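Long-range contacts in tyrosinase (Aspergillus oryzae, PDB 6JU8), which probably uses a pair of copper ions and O2 to oxidise L-tyrosine and L-dopa to L-dopaquinone, a step of melanin biosynthesis: residues P19-R23 / N436-A440; F103-R108 / I379-A384; M286-L290 / W325-I331; L296-E300 / W394-S400. The protein carries 1 engineered substitution. All blocks are in the same frame, centred on the assembly; numbering follows the deposited sequence. Where two conformers were deposited one is given.

Contact 1 of 4, residues P19-R23 / N436-A440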
# COMPACT_ATOMS: atom_id res chain seq x y z
N PRO A 19 12.38 28.54 25.14
CA PRO A 19 11.54 29.62 24.60
C PRO A 19 11.03 29.31 23.19
O PRO A 19 11.82 28.96 22.31
CB PRO A 19 12.50 30.81 24.55
CG PRO A 19 13.87 30.20 24.57
CD PRO A 19 13.77 28.94 25.38
N LEU A 20 9.73 29.47 23.00
CA LEU A 20 8.97 29.25 21.78
C LEU A 20 9.59 28.24 20.83
O LEU A 20 10.07 28.58 19.75
CB LEU A 20 8.73 30.57 21.04
CG LEU A 20 7.88 31.59 21.80
CD1 LEU A 20 7.91 32.94 21.11
CD2 LEU A 20 6.45 31.07 21.94
N PRO A 21 9.56 26.97 21.19
CA PRO A 21 10.06 25.92 20.28
C PRO A 21 9.26 25.87 18.98
O PRO A 21 8.09 26.23 18.87
CB PRO A 21 9.86 24.65 21.10
CG PRO A 21 9.91 25.14 22.53
CD PRO A 21 9.08 26.40 22.46
N ILE A 22 9.95 25.40 17.94
CA ILE A 22 9.39 25.45 16.59
C ILE A 22 8.84 24.12 16.12
O ILE A 22 9.36 23.01 16.35
CB ILE A 22 10.45 25.97 15.59
CG1 ILE A 22 11.55 24.96 15.27
CG2 ILE A 22 11.07 27.27 16.10
CD1 ILE A 22 12.38 25.36 14.06
N ARG A 23 7.72 24.22 15.40
CA ARG A 23 7.14 23.14 14.62
C ARG A 23 7.95 23.04 13.32
O ARG A 23 7.91 24.00 12.54
CB ARG A 23 5.67 23.43 14.34
CG ARG A 23 4.78 23.26 15.56
CD ARG A 23 3.35 23.72 15.28
NE ARG A 23 2.47 23.43 16.42
CZ ARG A 23 1.16 23.63 16.39
NH1 ARG A 23 0.60 24.14 15.29
NH2 ARG A 23 0.40 23.36 17.44
N ASN A 436 2.49 28.62 22.81
CA ASN A 436 3.85 28.19 23.06
C ASN A 436 4.43 27.33 21.94
O ASN A 436 5.13 26.34 22.19
CB ASN A 436 3.98 27.41 24.38
CG ASN A 436 5.43 27.42 24.85
OD1 ASN A 436 6.19 28.34 24.51
ND2 ASN A 436 5.87 26.44 25.64
N TYR A 437 4.20 27.70 20.70
CA TYR A 437 4.92 27.15 19.56
C TYR A 437 5.15 28.29 18.57
O TYR A 437 4.51 29.35 18.63
CB TYR A 437 4.16 26.01 18.88
CG TYR A 437 2.87 26.41 18.19
CD1 TYR A 437 2.87 26.90 16.91
CD2 TYR A 437 1.65 26.31 18.86
CE1 TYR A 437 1.68 27.28 16.29
CE2 TYR A 437 0.45 26.66 18.26
CZ TYR A 437 0.48 27.14 16.96
OH TYR A 437 -0.72 27.49 16.37
N ASP A 438 6.05 28.02 17.64
CA ASP A 438 6.28 28.99 16.55
C ASP A 438 6.71 28.22 15.31
O ASP A 438 6.86 26.99 15.35
CB ASP A 438 7.31 30.01 16.98
CG ASP A 438 7.25 31.36 16.31
OD1 ASP A 438 6.44 31.53 15.37
OD2 ASP A 438 8.04 32.24 16.73
N TYR A 439 6.88 28.92 14.20
CA TYR A 439 7.42 28.37 12.96
C TYR A 439 8.71 29.10 12.62
O TYR A 439 8.81 30.31 12.82
CB TYR A 439 6.42 28.53 11.81
CG TYR A 439 5.10 27.84 12.13
CD1 TYR A 439 5.01 26.45 12.04
CD2 TYR A 439 3.99 28.58 12.55
CE1 TYR A 439 3.83 25.80 12.33
CE2 TYR A 439 2.80 27.93 12.85
CZ TYR A 439 2.73 26.54 12.75
OH TYR A 439 1.56 25.87 13.05
N ALA A 440 9.70 28.40 12.08
CA ALA A 440 10.93 29.09 11.70
C ALA A 440 10.67 30.27 10.78
O ALA A 440 11.27 31.34 10.92
CB ALA A 440 11.91 28.15 11.01
O HOH W 1 8.12 29.94 25.31
O HOH W 2 10.61 31.03 18.20
O HOH W 3 -1.98 24.95 16.16
O HOH W 4 9.42 25.73 11.14
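Two backbone hydrogen bonds join these loops: Asp438 N donates to Pro21 O at 3.0 Å, and Arg23 N donates to Asp438 O at 2.9 Å. Together they make a single beta bridge between Ile22 and Asp438, and the CA of Ile22 adds a CA-H...O contact of 3.2 Å to Asp438 O. Water extends the pairing at both ends. One molecule accepts from Leu20 N and donates to Asn436 OD1, while another donates to Arg23 O and accepts from Ala440 N. Asn436 ND2 hydrogen-bonds to Ile12 O. The bridge ties the N-terminal tail ahead of helix 26-34 to the loop before helix 448-456, and the Arg23, Tyr437 and Tyr439 side chains pack on helices 103-129 and 371-389 of the di-copper core. Arg23 does most of the side-chain work. Its guanidinium lies flat on Tyr437, planes at 2°, with CZ of Arg23 3.4 Å from the centroid of the Tyr437 ring, a cation-pi stack. That leaves the guanidinium edge for polar partners: Arg23 NH1 donates to Tyr439 OH at 3.0 Å and to a water that in turn donates to Tyr437 OH, while Arg23 NE forms a salt bridge with Glu115. Both tyrosine hydroxyls also hydrogen-bond to Asp380 on helix 371-389. Asp438 OD1 hydrogen-bonds to Thr442 and Trp432, and one water donates both to Asp438 OD2 and to Leu20 O.

Contact 2 of 4, residues F103-R108 / I379-A384. With CU (copper (II) ion), chain C.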
# COMPACT_ATOMS: atom_id res chain seq x y z
N PHE A 103 -12.76 28.88 10.16
CA PHE A 103 -12.05 27.65 9.75
C PHE A 103 -10.61 27.66 10.22
O PHE A 103 -10.16 26.67 10.83
CB PHE A 103 -12.18 27.48 8.22
CG PHE A 103 -11.14 26.58 7.61
CD1 PHE A 103 -11.28 25.19 7.72
CD2 PHE A 103 -10.01 27.11 6.98
CE1 PHE A 103 -10.33 24.33 7.21
CE2 PHE A 103 -9.04 26.24 6.49
CZ PHE A 103 -9.18 24.87 6.63
N PRO A 104 -9.80 28.69 10.01
CA PRO A 104 -8.39 28.58 10.46
C PRO A 104 -8.26 28.56 11.97
O PRO A 104 -7.33 27.92 12.49
CB PRO A 104 -7.74 29.84 9.88
CG PRO A 104 -8.64 30.23 8.73
CD PRO A 104 -10.04 29.92 9.22
N THR A 105 -9.13 29.30 12.69
CA THR A 105 -8.90 29.40 14.14
C THR A 105 -9.43 28.19 14.87
O THR A 105 -8.80 27.69 15.83
CB THR A 105 -9.49 30.71 14.68
OG1 THR A 105 -10.82 30.80 14.18
CG2 THR A 105 -8.67 31.90 14.18
N TRP A 106 -10.56 27.64 14.41
CA TRP A 106 -11.00 26.36 15.02
C TRP A 106 -9.90 25.33 14.87
O TRP A 106 -9.54 24.61 15.82
CB TRP A 106 -12.33 25.90 14.35
CG TRP A 106 -12.87 24.70 15.09
CD1 TRP A 106 -13.76 24.74 16.13
CD2 TRP A 106 -12.56 23.33 14.88
NE1 TRP A 106 -14.03 23.46 16.59
CE2 TRP A 106 -13.29 22.59 15.83
CE3 TRP A 106 -11.71 22.65 13.98
CZ2 TRP A 106 -13.22 21.19 15.90
CZ3 TRP A 106 -11.65 21.27 14.06
CH2 TRP A 106 -12.39 20.54 15.02
N HIS A 107 -9.33 25.21 13.66
CA HIS A 107 -8.30 24.19 13.45
C HIS A 107 -7.01 24.53 14.16
O HIS A 107 -6.30 23.58 14.57
CB HIS A 107 -8.08 23.97 11.95
CG HIS A 107 -9.21 23.23 11.31
ND1 HIS A 107 -10.36 23.83 10.82
CD2 HIS A 107 -9.39 21.91 11.09
CE1 HIS A 107 -11.18 22.90 10.32
NE2 HIS A 107 -10.62 21.72 10.48
N ARG A 108 -6.68 25.80 14.40
CA ARG A 108 -5.50 26.15 15.18
C ARG A 108 -5.61 25.52 16.56
O ARG A 108 -4.63 24.94 17.06
CB ARG A 108 -5.36 27.67 15.26
CG ARG A 108 -4.20 28.11 16.17
CD ARG A 108 -3.80 29.57 15.94
NE ARG A 108 -3.12 29.73 14.66
CZ ARG A 108 -2.83 30.87 14.06
NH1 ARG A 108 -3.13 32.05 14.59
NH2 ARG A 108 -2.22 30.84 12.88
N ILE A 379 -1.49 24.01 7.42
CA ILE A 379 -2.53 25.04 7.23
C ILE A 379 -2.40 26.10 8.32
O ILE A 379 -2.57 27.30 8.04
CB ILE A 379 -3.91 24.39 7.17
CG1 ILE A 379 -4.02 23.44 5.96
CG2 ILE A 379 -5.03 25.42 7.20
CD1 ILE A 379 -3.77 24.12 4.62
N ASP A 380 -2.07 25.67 9.54
CA ASP A 380 -1.83 26.63 10.62
C ASP A 380 -0.64 27.53 10.33
O ASP A 380 -0.67 28.74 10.58
CB ASP A 380 -1.61 25.87 11.95
CG ASP A 380 -1.68 26.87 13.09
OD1 ASP A 380 -2.80 27.39 13.30
OD2 ASP A 380 -0.64 27.16 13.73
N ARG A 381 0.44 26.93 9.81
CA ARG A 381 1.65 27.67 9.41
C ARG A 381 1.35 28.68 8.31
O ARG A 381 1.80 29.83 8.36
CB ARG A 381 2.70 26.63 8.98
CG ARG A 381 3.99 27.28 8.43
CD ARG A 381 5.03 26.16 8.22
NE ARG A 381 6.16 26.63 7.43
CZ ARG A 381 6.16 26.66 6.09
NH1 ARG A 381 5.08 26.27 5.40
NH2 ARG A 381 7.22 27.10 5.43
N LEU A 382 0.58 28.26 7.29
CA LEU A 382 0.22 29.18 6.22
C LEU A 382 -0.61 30.35 6.76
O LEU A 382 -0.43 31.49 6.36
CB LEU A 382 -0.58 28.46 5.14
CG LEU A 382 0.23 27.44 4.31
CD1 LEU A 382 -0.70 26.70 3.36
CD2 LEU A 382 1.37 28.12 3.56
N THR A 383 -1.48 30.05 7.72
CA THR A 383 -2.24 31.12 8.39
C THR A 383 -1.28 32.06 9.09
O THR A 383 -1.43 33.30 9.00
CB THR A 383 -3.27 30.54 9.35
OG1 THR A 383 -4.18 29.70 8.62
CG2 THR A 383 -4.11 31.66 9.96
N ALA A 384 -0.32 31.53 9.86
CA ALA A 384 0.63 32.38 10.59
C ALA A 384 1.46 33.19 9.63
O ALA A 384 1.74 34.38 9.88
CB ALA A 384 1.51 31.47 11.45
CU CU C . -11.67 20.31 9.54
O HOH W 5 -4.97 26.61 11.65
O HOH W 6 -10.62 19.65 8.06
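Arg108 reaches across to helix 371-389 and lays its guanidinium beside Asp380, Thr383 and the start of Ala384. The two helices belong to the di-copper core of the tyrosinase fold: helix 103-129 carries the copper ligand His107 and helix 371-389 carries His376; here the short segments cross at -124° with axes 9.9 Å apart. Arg108 NE and Asp380 OD1, 2.7 Å apart, form a buried salt bridge, and Arg108 NH2 makes a weak bond of 3.5 Å to Asp380 O. The other carboxylate oxygen of Asp380 serves Tyr437 and Tyr439. Toward the start of both segments Phe103 CE2 meets Ile379 CG2 at 4.2 Å, and Pro104 CB packs on Thr383 OG1 at 3.8 Å. A water donates to both Pro104 O and Asp380 OD1. His107 points its CA-to-CB bond toward helix 371-389 but spends its ring on copper, which it shares with His71 and His98: His107 ND1 donates to Phe103 O at 2.8 Å, and His107 NE2 binds the metal at 2.0 Å.

Contact 3 of 4, residues M286-L290 / W325-I331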
# COMPACT_ATOMS: atom_id res chain seq x y z
N MET A 286 0.03 27.84 -6.52
CA MET A 286 -1.21 28.32 -5.88
C MET A 286 -0.94 28.78 -4.46
O MET A 286 -1.49 29.78 -3.97
CB MET A 286 -2.28 27.22 -5.90
CG MET A 286 -3.67 27.75 -5.62
SD MET A 286 -4.35 28.67 -7.01
CE MET A 286 -5.04 27.30 -7.95
N THR A 287 -0.07 28.05 -3.76
CA THR A 287 0.31 28.39 -2.39
C THR A 287 1.10 29.68 -2.36
O THR A 287 0.90 30.58 -1.52
CB THR A 287 1.11 27.21 -1.78
OG1 THR A 287 0.26 26.05 -1.77
CG2 THR A 287 1.47 27.51 -0.33
N PHE A 288 2.04 29.85 -3.29
CA PHE A 288 2.76 31.12 -3.45
C PHE A 288 1.81 32.28 -3.65
O PHE A 288 1.95 33.33 -3.00
CB PHE A 288 3.72 31.00 -4.63
CG PHE A 288 4.55 32.25 -4.85
CD1 PHE A 288 5.59 32.61 -4.02
CD2 PHE A 288 4.23 33.09 -5.91
CE1 PHE A 288 6.33 33.77 -4.23
CE2 PHE A 288 4.98 34.22 -6.14
CZ PHE A 288 6.04 34.58 -5.32
N ARG A 289 0.82 32.12 -4.53
CA ARG A 289 -0.14 33.20 -4.77
C ARG A 289 -0.92 33.51 -3.49
O ARG A 289 -1.22 34.67 -3.21
CB ARG A 289 -1.08 32.74 -5.89
CG ARG A 289 -0.41 32.72 -7.26
CD ARG A 289 -1.39 32.20 -8.31
NE ARG A 289 -0.71 32.06 -9.60
CZ ARG A 289 -1.25 32.26 -10.79
NH1 ARG A 289 -2.53 32.61 -10.91
NH2 ARG A 289 -0.52 32.10 -11.87
N LEU A 290 -1.27 32.50 -2.71
CA LEU A 290 -2.01 32.71 -1.46
C LEU A 290 -1.25 33.62 -0.53
O LEU A 290 -1.82 34.49 0.13
CB LEU A 290 -2.27 31.38 -0.75
CG LEU A 290 -3.01 31.52 0.59
CD1 LEU A 290 -4.45 31.98 0.40
CD2 LEU A 290 -2.95 30.20 1.36
N TRP A 325 -6.27 33.66 -7.86
CA TRP A 325 -5.75 33.10 -6.60
C TRP A 325 -6.90 32.33 -5.94
O TRP A 325 -8.07 32.57 -6.24
CB TRP A 325 -5.19 34.17 -5.66
CG TRP A 325 -6.20 35.19 -5.23
CD1 TRP A 325 -6.51 36.35 -5.87
CD2 TRP A 325 -7.04 35.13 -4.07
NE1 TRP A 325 -7.49 37.02 -5.19
CE2 TRP A 325 -7.84 36.30 -4.08
CE3 TRP A 325 -7.22 34.22 -3.02
CZ2 TRP A 325 -8.79 36.58 -3.09
CZ3 TRP A 325 -8.16 34.51 -2.04
CH2 TRP A 325 -8.93 35.68 -2.08
N MET A 326 -6.53 31.45 -5.02
CA MET A 326 -7.48 30.59 -4.33
C MET A 326 -7.29 30.72 -2.82
O MET A 326 -6.15 30.76 -2.36
CB MET A 326 -7.25 29.14 -4.78
CG MET A 326 -8.16 28.12 -4.12
SD MET A 326 -7.91 26.49 -4.82
CE MET A 326 -8.59 26.68 -6.46
N ASN A 327 -8.37 30.80 -2.05
CA ASN A 327 -8.27 30.98 -0.60
C ASN A 327 -7.69 29.75 0.11
O ASN A 327 -7.60 28.65 -0.43
CB ASN A 327 -9.64 31.37 -0.05
CG ASN A 327 -10.64 30.25 -0.12
OD1 ASN A 327 -10.58 29.30 0.65
ND2 ASN A 327 -11.60 30.34 -1.05
N LEU A 328 -7.29 29.95 1.37
CA LEU A 328 -6.66 28.91 2.16
C LEU A 328 -7.51 27.65 2.29
O LEU A 328 -7.04 26.51 2.15
CB LEU A 328 -6.43 29.45 3.59
CG LEU A 328 -5.85 28.45 4.59
CD1 LEU A 328 -4.36 28.28 4.33
CD2 LEU A 328 -6.11 28.94 6.01
N GLU A 329 -8.81 27.82 2.56
CA GLU A 329 -9.66 26.67 2.79
C GLU A 329 -9.83 25.86 1.50
O GLU A 329 -9.79 24.63 1.55
CB GLU A 329 -11.03 27.11 3.32
CG GLU A 329 -11.91 25.95 3.74
CD GLU A 329 -13.20 26.38 4.42
OE1 GLU A 329 -13.59 27.56 4.41
OE2 GLU A 329 -13.86 25.46 4.94
N ALA A 330 -10.01 26.54 0.38
CA ALA A 330 -10.15 25.88 -0.92
C ALA A 330 -8.90 25.09 -1.26
O ALA A 330 -8.96 23.96 -1.77
CB ALA A 330 -10.48 26.93 -1.98
N ILE A 331 -7.71 25.68 -1.07
CA ILE A 331 -6.48 24.93 -1.33
C ILE A 331 -6.46 23.68 -0.45
O ILE A 331 -6.20 22.56 -0.88
CB ILE A 331 -5.21 25.76 -1.10
CG1 ILE A 331 -5.12 26.92 -2.12
CG2 ILE A 331 -3.97 24.89 -1.15
CD1 ILE A 331 -3.96 27.86 -1.88
O HOH W 7 -3.95 31.18 -4.04
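Met286 starts the contact from helix 283-292, its CA-to-CB bond toward the other segment. Its SD sits 3.7 Å from Met326 CB, and its CG lies 3.8 Å from Ile331 CD1, so the thioether side chain spans the turn from the extended residues into the helix beyond. A water sits between the backbones here, donating to Met286 O and accepting from Met326 N, each at 2.8 Å; no direct hydrogen bond links the two segments. Thr287 comes next and only grazes the interface, with its N 4.3 Å from Ile331 CD1, while its hydroxyl bonds back to Leu283. This is helix packing within the central domain of tyrosinase: helix 283-292 lies against the N-terminal end of helix 328-340, in which His332, just after this segment, is a copper ligand. Asn327, right before the helix, is its N-cap; its OD1 accepts from Ala330 N at 2.8 Å. Further along, Arg289 rests its CB 4.4 Å from Trp325 CB and turns its guanidinium to salt bridges with Asp285 and Asp278. Leu290 buries more surface than any other residue of either segment. Its CD1 lies over the peptides leading into the helix, 3.5 Å from Met326 O and 3.6 Å from Leu328 N. Its CD2 meets Leu328 CD1 at 3.8 Å, and its CB is 4.1 Å from Ile331 CD1.

Contact 4 of 4, residues L296-E300 / W394-S400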
# COMPACT_ATOMS: atom_id res chain seq x y z
N LEU A 296 -5.80 41.61 0.17
CA LEU A 296 -6.85 40.70 0.59
C LEU A 296 -7.23 40.88 2.05
O LEU A 296 -6.41 41.25 2.91
CB LEU A 296 -6.37 39.25 0.40
CG LEU A 296 -5.93 38.88 -1.02
CD1 LEU A 296 -5.71 37.37 -1.10
CD2 LEU A 296 -6.93 39.36 -2.05
N ASN A 297 -8.49 40.61 2.38
CA ASN A 297 -8.94 40.71 3.76
C ASN A 297 -9.03 39.31 4.36
O ASN A 297 -8.85 38.28 3.69
CB ASN A 297 -10.23 41.52 3.86
CG ASN A 297 -11.43 40.90 3.18
OD1 ASN A 297 -11.62 39.69 3.21
ND2 ASN A 297 -12.32 41.72 2.60
N TRP A 298 -9.28 39.26 5.67
CA TRP A 298 -9.36 38.01 6.41
C TRP A 298 -10.45 37.11 5.84
O TRP A 298 -10.27 35.89 5.68
CB TRP A 298 -9.63 38.24 7.92
CG TRP A 298 -9.82 36.91 8.61
CD1 TRP A 298 -11.02 36.34 8.98
CD2 TRP A 298 -8.80 35.98 8.99
NE1 TRP A 298 -10.80 35.12 9.57
CE2 TRP A 298 -9.45 34.88 9.59
CE3 TRP A 298 -7.40 35.98 8.88
CZ2 TRP A 298 -8.74 33.78 10.08
CZ3 TRP A 298 -6.70 34.88 9.36
CH2 TRP A 298 -7.37 33.81 9.95
N GLY A 299 -11.62 37.68 5.55
CA GLY A 299 -12.75 36.88 5.05
C GLY A 299 -12.34 36.15 3.78
O GLY A 299 -12.63 34.95 3.59
N GLU A 300 -11.72 36.88 2.84
CA GLU A 300 -11.37 36.33 1.54
C GLU A 300 -10.26 35.29 1.66
O GLU A 300 -10.23 34.33 0.88
CB GLU A 300 -10.85 37.42 0.60
CG GLU A 300 -11.79 38.56 0.31
CD GLU A 300 -11.06 39.60 -0.52
OE1 GLU A 300 -11.44 39.75 -1.69
OE2 GLU A 300 -10.14 40.29 -0.02
N TRP A 394 -7.99 40.70 10.28
CA TRP A 394 -8.39 39.71 11.27
C TRP A 394 -9.86 39.94 11.65
O TRP A 394 -10.18 40.82 12.45
CB TRP A 394 -7.54 39.83 12.53
CG TRP A 394 -7.82 38.78 13.57
CD1 TRP A 394 -8.56 38.91 14.71
CD2 TRP A 394 -7.33 37.43 13.57
NE1 TRP A 394 -8.57 37.73 15.42
CE2 TRP A 394 -7.82 36.80 14.74
CE3 TRP A 394 -6.54 36.67 12.70
CZ2 TRP A 394 -7.54 35.46 15.06
CZ3 TRP A 394 -6.24 35.36 12.99
CH2 TRP A 394 -6.76 34.78 14.16
N PHE A 395 -10.75 39.17 11.04
CA PHE A 395 -12.16 39.20 11.39
C PHE A 395 -12.75 40.60 11.37
O PHE A 395 -13.67 40.87 12.16
CB PHE A 395 -12.43 38.50 12.73
CG PHE A 395 -12.15 37.02 12.71
CD1 PHE A 395 -10.88 36.50 13.00
CD2 PHE A 395 -13.14 36.11 12.36
CE1 PHE A 395 -10.60 35.15 12.95
CE2 PHE A 395 -12.88 34.75 12.32
CZ PHE A 395 -11.61 34.25 12.61
N ASN A 396 -12.29 41.47 10.47
CA ASN A 396 -12.70 42.88 10.54
C ASN A 396 -13.20 43.38 9.20
O ASN A 396 -13.54 44.56 9.10
CB ASN A 396 -11.57 43.75 11.10
CG ASN A 396 -10.33 43.73 10.25
OD1 ASN A 396 -10.00 42.72 9.63
ND2 ASN A 396 -9.59 44.84 10.20
N ASP A 397 -13.33 42.53 8.18
CA ASP A 397 -14.11 42.95 7.01
C ASP A 397 -15.59 42.74 7.28
O ASP A 397 -15.99 42.14 8.28
CB ASP A 397 -13.67 42.15 5.77
CG ASP A 397 -13.86 40.66 6.03
OD1 ASP A 397 -12.95 40.03 6.60
OD2 ASP A 397 -14.97 40.15 5.74
N ASP A 398 -16.43 43.29 6.40
CA ASP A 398 -17.86 43.30 6.64
C ASP A 398 -18.46 41.91 6.74
O ASP A 398 -19.49 41.68 7.40
CB ASP A 398 -18.56 44.12 5.55
CG ASP A 398 -18.21 45.59 5.63
OD1 ASP A 398 -17.88 46.10 6.72
OD2 ASP A 398 -18.25 46.23 4.57
N LYS A 399 -17.85 40.93 6.08
CA LYS A 399 -18.41 39.59 6.09
C LYS A 399 -17.96 38.77 7.28
O LYS A 399 -18.75 38.11 7.96
CB LYS A 399 -18.03 38.85 4.80
CG LYS A 399 -18.68 39.45 3.56
CD LYS A 399 -18.58 38.49 2.39
CE LYS A 399 -18.67 39.29 1.10
NZ LYS A 399 -18.98 38.40 -0.04
N SER A 400 -16.67 38.84 7.61
CA SER A 400 -16.15 37.92 8.64
C SER A 400 -16.33 38.47 10.05
O SER A 400 -16.15 37.72 11.02
CB SER A 400 -14.69 37.60 8.30
OG SER A 400 -13.83 38.67 8.62
O HOH W 8 -9.85 41.72 7.05
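The first turn of helix 298-302 faces a loop, 394-400, that bends past it. The CA atoms of Gly299 and Ser400 lie 5.1 Å apart, those of Trp298 and Trp394 5.2 Å. Asn297 is the N-cap, and with Glu300 it forms a capping box: Glu300 N donates to Asn297 OD1 at 2.8 Å, and Asn297 N to Glu300 OE2 at 2.9 Å. Across the interface, Asp397 OD1 accepts from Gly299 N at 2.9 Å. An ideal CB on Gly299 would clash with the Asp397 carboxylate, so the absence of a side chain permits this approach. Within its own loop Asp397 makes an Asx turn and an Asx motif, OD2 accepting from Lys399 N at 3.0 Å and from Ser400 N at 2.8 Å, while Ser400 OG donates to OD1 at 2.6 Å. Trp298 buries more surface than any other residue of the two segments. The edge of Trp394 points toward its face, with the centroids of the six-membered rings of Trp298 and Trp394 4.7 Å apart and planes at 51°, and Phe395 covers its five-membered ring obliquely, centroids 4.0 Å apart. A water accepts from Trp298 N and donates to Asn396 OD1. The Asp397 carboxylate thus orders its own loop and gives the Gly299 amide an acceptor, while the aromatic cluster packs the loop against helix 298-302 and the start of helix 103-129.

How the contacts relate
Starting at the N terminus, 19-23 pairs with 436-440 in contact 1, closing a loop that spans most of the chain and encloses the other three contacts. Contact 2 (103-108 with 379-384) closes a smaller loop within it by crossing two core helices, and contact 3, the shortest closure, lies wholly within that one. Contact 4 begins between the two segments of contact 3 and ends beyond contact 2, so it crosses both. Asp380 joins contacts 1 and 2. Leu328 packs contact 3 on Ile379, Leu382 and Thr383, while Pro104 and Thr105 meet Trp298 and Trp394 of contact 4. Trp325 and Asn327 of contact 3 touch Leu296 and Glu300 of contact 4.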